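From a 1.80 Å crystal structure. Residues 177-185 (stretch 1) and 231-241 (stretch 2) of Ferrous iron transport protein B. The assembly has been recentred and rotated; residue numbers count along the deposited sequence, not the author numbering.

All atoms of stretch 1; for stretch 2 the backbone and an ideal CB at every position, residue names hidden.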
# COMPACT_ATOMS: atom_id res chain seq x y z
N TYR A 177 -17.44 -2.07 -0.43
CA TYR A 177 -17.94 -1.89 -1.78
C TYR A 177 -19.35 -2.43 -1.95
O TYR A 177 -19.71 -3.45 -1.34
CB TYR A 177 -17.06 -2.61 -2.79
CG TYR A 177 -15.63 -2.15 -2.83
CD1 TYR A 177 -14.62 -2.91 -2.24
CD2 TYR A 177 -15.28 -0.94 -3.42
CE1 TYR A 177 -13.29 -2.48 -2.31
CE2 TYR A 177 -13.98 -0.52 -3.49
CZ TYR A 177 -12.98 -1.30 -2.93
OH TYR A 177 -11.71 -0.86 -3.02
N ALA A 178 -20.12 -1.76 -2.82
CA ALA A 178 -21.47 -2.21 -3.21
C ALA A 178 -21.41 -3.64 -3.76
O ALA A 178 -20.45 -3.98 -4.48
CB ALA A 178 -22.10 -1.25 -4.25
N GLN A 179 -22.36 -4.49 -3.37
CA GLN A 179 -22.29 -5.94 -3.72
C GLN A 179 -22.18 -6.20 -5.24
O GLN A 179 -21.46 -7.11 -5.66
CB GLN A 179 -23.45 -6.73 -3.14
CG GLN A 179 -23.24 -8.27 -3.20
CD GLN A 179 -22.05 -8.73 -2.38
OE1 GLN A 179 -21.95 -8.40 -1.20
NE2 GLN A 179 -21.12 -9.47 -3.00
N PRO A 180 -22.88 -5.41 -6.08
CA PRO A 180 -22.68 -5.72 -7.51
C PRO A 180 -21.22 -5.56 -7.96
O PRO A 180 -20.73 -6.35 -8.77
CB PRO A 180 -23.63 -4.73 -8.21
CG PRO A 180 -24.63 -4.39 -7.21
CD PRO A 180 -23.87 -4.34 -5.91
N LEU A 181 -20.50 -4.56 -7.42
CA LEU A 181 -19.10 -4.35 -7.75
C LEU A 181 -18.29 -5.58 -7.38
O LEU A 181 -17.47 -6.05 -8.17
CB LEU A 181 -18.53 -3.09 -7.07
CG LEU A 181 -19.19 -1.75 -7.47
CD1 LEU A 181 -18.82 -0.57 -6.53
CD2 LEU A 181 -18.87 -1.41 -8.93
N LEU A 182 -18.53 -6.09 -6.17
CA LEU A 182 -17.81 -7.27 -5.68
C LEU A 182 -18.13 -8.48 -6.54
O LEU A 182 -17.21 -9.24 -6.87
CB LEU A 182 -18.18 -7.55 -4.24
CG LEU A 182 -17.69 -6.53 -3.21
CD1 LEU A 182 -18.24 -7.00 -1.88
CD2 LEU A 182 -16.16 -6.38 -3.18
N ASN A 183 -19.41 -8.66 -6.89
CA ASN A 183 -19.87 -9.77 -7.75
C ASN A 183 -19.16 -9.78 -9.09
O ASN A 183 -18.64 -10.83 -9.54
CB ASN A 183 -21.37 -9.72 -7.98
CG ASN A 183 -22.20 -10.12 -6.76
OD1 ASN A 183 -21.68 -10.63 -5.76
ND2 ASN A 183 -23.49 -9.87 -6.84
N GLU A 184 -19.15 -8.63 -9.75
CA GLU A 184 -18.46 -8.51 -11.08
C GLU A 184 -16.95 -8.68 -10.98
O GLU A 184 -16.34 -9.33 -11.86
CB GLU A 184 -18.80 -7.17 -11.75
CG GLU A 184 -20.30 -7.00 -12.05
CD GLU A 184 -20.84 -7.91 -13.16
OE1 GLU A 184 -20.07 -8.62 -13.85
OE2 GLU A 184 -22.05 -7.92 -13.34
N ALA A 185 -16.34 -8.09 -9.95
CA ALA A 185 -14.91 -8.21 -9.73
C ALA A 185 -14.55 -9.68 -9.54
O ALA A 185 -13.59 -10.15 -10.12
CB ALA A 185 -14.43 -7.38 -8.53
N UNK A 231 -21.32 -2.95 -18.59
CA UNK A 231 -22.68 -2.73 -19.09
C UNK A 231 -23.71 -3.08 -18.04
O UNK A 231 -24.62 -2.29 -17.73
CB UNK A 231 -22.93 -3.55 -20.36
N UNK A 232 -23.56 -4.26 -17.44
CA UNK A 232 -24.39 -4.67 -16.33
C UNK A 232 -24.35 -3.64 -15.18
O UNK A 232 -25.40 -3.22 -14.65
CB UNK A 232 -23.94 -6.05 -15.83
N UNK A 233 -23.15 -3.25 -14.78
CA UNK A 233 -23.00 -2.32 -13.64
C UNK A 233 -23.63 -0.96 -13.91
O UNK A 233 -24.26 -0.37 -13.04
CB UNK A 233 -21.52 -2.13 -13.31
N UNK A 234 -23.49 -0.48 -15.14
CA UNK A 234 -24.08 0.78 -15.54
C UNK A 234 -25.61 0.75 -15.51
O UNK A 234 -26.26 1.75 -15.22
CB UNK A 234 -23.59 1.15 -16.94
N UNK A 235 -26.18 -0.41 -15.79
CA UNK A 235 -27.62 -0.58 -15.65
C UNK A 235 -28.07 -0.56 -14.17
O UNK A 235 -29.13 -0.01 -13.81
CB UNK A 235 -28.05 -1.89 -16.31
N UNK A 236 -27.25 -1.18 -13.32
CA UNK A 236 -27.51 -1.31 -11.87
C UNK A 236 -27.28 -0.03 -11.05
O UNK A 236 -27.94 0.19 -10.05
CB UNK A 236 -26.62 -2.42 -11.30
N UNK A 237 -26.33 0.80 -11.45
CA UNK A 237 -26.07 2.00 -10.66
C UNK A 237 -25.56 3.17 -11.50
O UNK A 237 -25.09 2.96 -12.62
CB UNK A 237 -25.06 1.68 -9.56
N UNK A 238 -25.63 4.37 -10.92
CA UNK A 238 -25.03 5.58 -11.48
C UNK A 238 -23.51 5.52 -11.27
O UNK A 238 -23.05 5.32 -10.14
CB UNK A 238 -25.62 6.83 -10.84
N UNK A 239 -22.74 5.65 -12.34
CA UNK A 239 -21.27 5.76 -12.27
C UNK A 239 -20.59 4.72 -11.35
O UNK A 239 -20.04 5.04 -10.26
CB UNK A 239 -20.90 7.16 -11.79
N UNK A 240 -20.58 3.46 -11.80
CA UNK A 240 -19.94 2.44 -10.96
C UNK A 240 -18.49 2.76 -10.60
O UNK A 240 -18.07 2.49 -9.50
CB UNK A 240 -19.99 1.09 -11.67
N UNK A 241 -17.74 3.38 -11.52
CA UNK A 241 -16.30 3.65 -11.27
C UNK A 241 -16.14 4.61 -10.11
O UNK A 241 -15.25 4.47 -9.29
CB UNK A 241 -15.62 4.23 -12.52

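The helix of stretch 2, positions 231 to 236, lies almost antiparallel to helix 179-185 of stretch 1, at 173°, with the axes 10.5 Å apart at closest approach.

Position 231 is helical, and its ideal CB has nothing of stretch 1 within 5.5 Å. Many residues would suit. It is Ala231.

Position 232 points toward stretch 1. Its ideal CB lies 3.6 Å from Glu184 OE2, beside a carboxylate. A long basic side chain would answer the charge; a shorter donor might also serve. The residue is Arg232. Its NE donates to Glu184 OE2 at 2.9 Å and its NH2 to Glu184 OE1 at 3.0 Å. Two hydrogen bonds thus form a two-pronged salt bridge, with OE2 at the edge of the guanidinium, near its plane.

Position 233 has a CB that points sideways, 5.2 Å from both Leu181 CD2 and Glu184 CG. The surroundings are largely aliphatic, so Leu, Ile or Met would fit. Leu233 turns its end inward. Its CD2 lies 3.8 Å from Pro180 CB and 4.0 Å from Leu181 CD2, and its CG packs 3.7 Å from Glu184 CG.

Positions 234 and 235 have CBs out of reach of stretch 1. Polar residues are plausible. They are Arg234 and Asn235.

Position 236 points toward stretch 1, with its ideal CB 4.9 Å from Pro180 CB. An aliphatic or a long polar side chain could suit. Glu236 places OE1 3.4 Å from Pro180 CB. A water donates to Glu236 OE1 and to Glu184 OE2, both at 2.6 Å, linking the two carboxylates.

Position 237 leaves helical angles, at -150/163. Its CB points toward stretch 1 but finds nothing within 5.5 Å. A long apolar chain could cross to Ala178, Pro180 and Leu181. Met237 does so: its CE is 3.8 Å from Pro180 CB, and its SD 4.2 Å from Leu181 CD2.

Position 238 is extended and out of reach, leaving the choice wide. It is Asp238.

Position 239 has phi/psi of 47/71 and precedes a helix. Gly or Asn would tolerate the positive phi, and Asp, Ser or Asn would suit an N-cap. Asp239 caps a backbone N just past the stretch.

Position 240 opens that helix with phi -56. Its ideal CB is 3.9 Å from Leu181 CD2. A compact apolar residue suits, proline included. Pro240 CB packs 4.0 Å from Leu181 CD2.

Position 241 points away, and a helix former is enough. It is Ala241.

Stretch 2 (231-241) ARLRNEMDDPA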
# COMPACT_ATOMS: atom_id res chain seq x y z
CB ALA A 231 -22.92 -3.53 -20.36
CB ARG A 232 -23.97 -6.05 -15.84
CG ARG A 232 -24.26 -7.14 -16.84
CD ARG A 232 -24.18 -8.52 -16.22
NE ARG A 232 -22.79 -8.91 -15.95
CZ ARG A 232 -21.95 -9.41 -16.86
NH1 ARG A 232 -22.32 -9.61 -18.12
NH2 ARG A 232 -20.72 -9.71 -16.52
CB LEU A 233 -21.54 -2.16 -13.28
CG LEU A 233 -20.98 -3.38 -12.55
CD1 LEU A 233 -19.45 -3.34 -12.50
CD2 LEU A 233 -21.54 -3.46 -11.15
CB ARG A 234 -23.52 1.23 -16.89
CG ARG A 234 -22.10 1.72 -16.71
CD ARG A 234 -21.32 1.95 -17.99
NE ARG A 234 -19.97 2.44 -17.63
CZ ARG A 234 -18.89 2.37 -18.41
NH1 ARG A 234 -18.95 1.76 -19.59
NH2 ARG A 234 -17.73 2.87 -17.98
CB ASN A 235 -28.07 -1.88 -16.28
CG ASN A 235 -29.55 -2.10 -16.09
OD1 ASN A 235 -30.38 -1.34 -16.61
ND2 ASN A 235 -29.90 -3.10 -15.30
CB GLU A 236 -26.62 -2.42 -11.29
CG GLU A 236 -27.07 -3.82 -11.69
CD GLU A 236 -25.92 -4.78 -12.02
OE1 GLU A 236 -24.84 -4.67 -11.43
OE2 GLU A 236 -26.11 -5.63 -12.92
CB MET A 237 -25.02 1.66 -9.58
CG MET A 237 -23.72 1.26 -10.15
SD MET A 237 -22.54 0.63 -8.93
CE MET A 237 -23.18 -0.98 -8.60
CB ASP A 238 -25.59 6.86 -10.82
CG ASP A 238 -27.07 7.14 -11.16
OD1 ASP A 238 -27.54 6.85 -12.29
OD2 ASP A 238 -27.77 7.74 -10.30
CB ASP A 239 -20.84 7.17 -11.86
CG ASP A 239 -19.37 7.45 -12.20
OD1 ASP A 239 -18.62 6.49 -12.61
OD2 ASP A 239 -18.96 8.64 -12.05
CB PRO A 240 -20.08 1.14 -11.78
CG PRO A 240 -20.90 1.45 -12.95
CD PRO A 240 -21.12 2.94 -13.06
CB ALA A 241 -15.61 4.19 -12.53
O HOH W 1 -23.72 -6.96 -11.58
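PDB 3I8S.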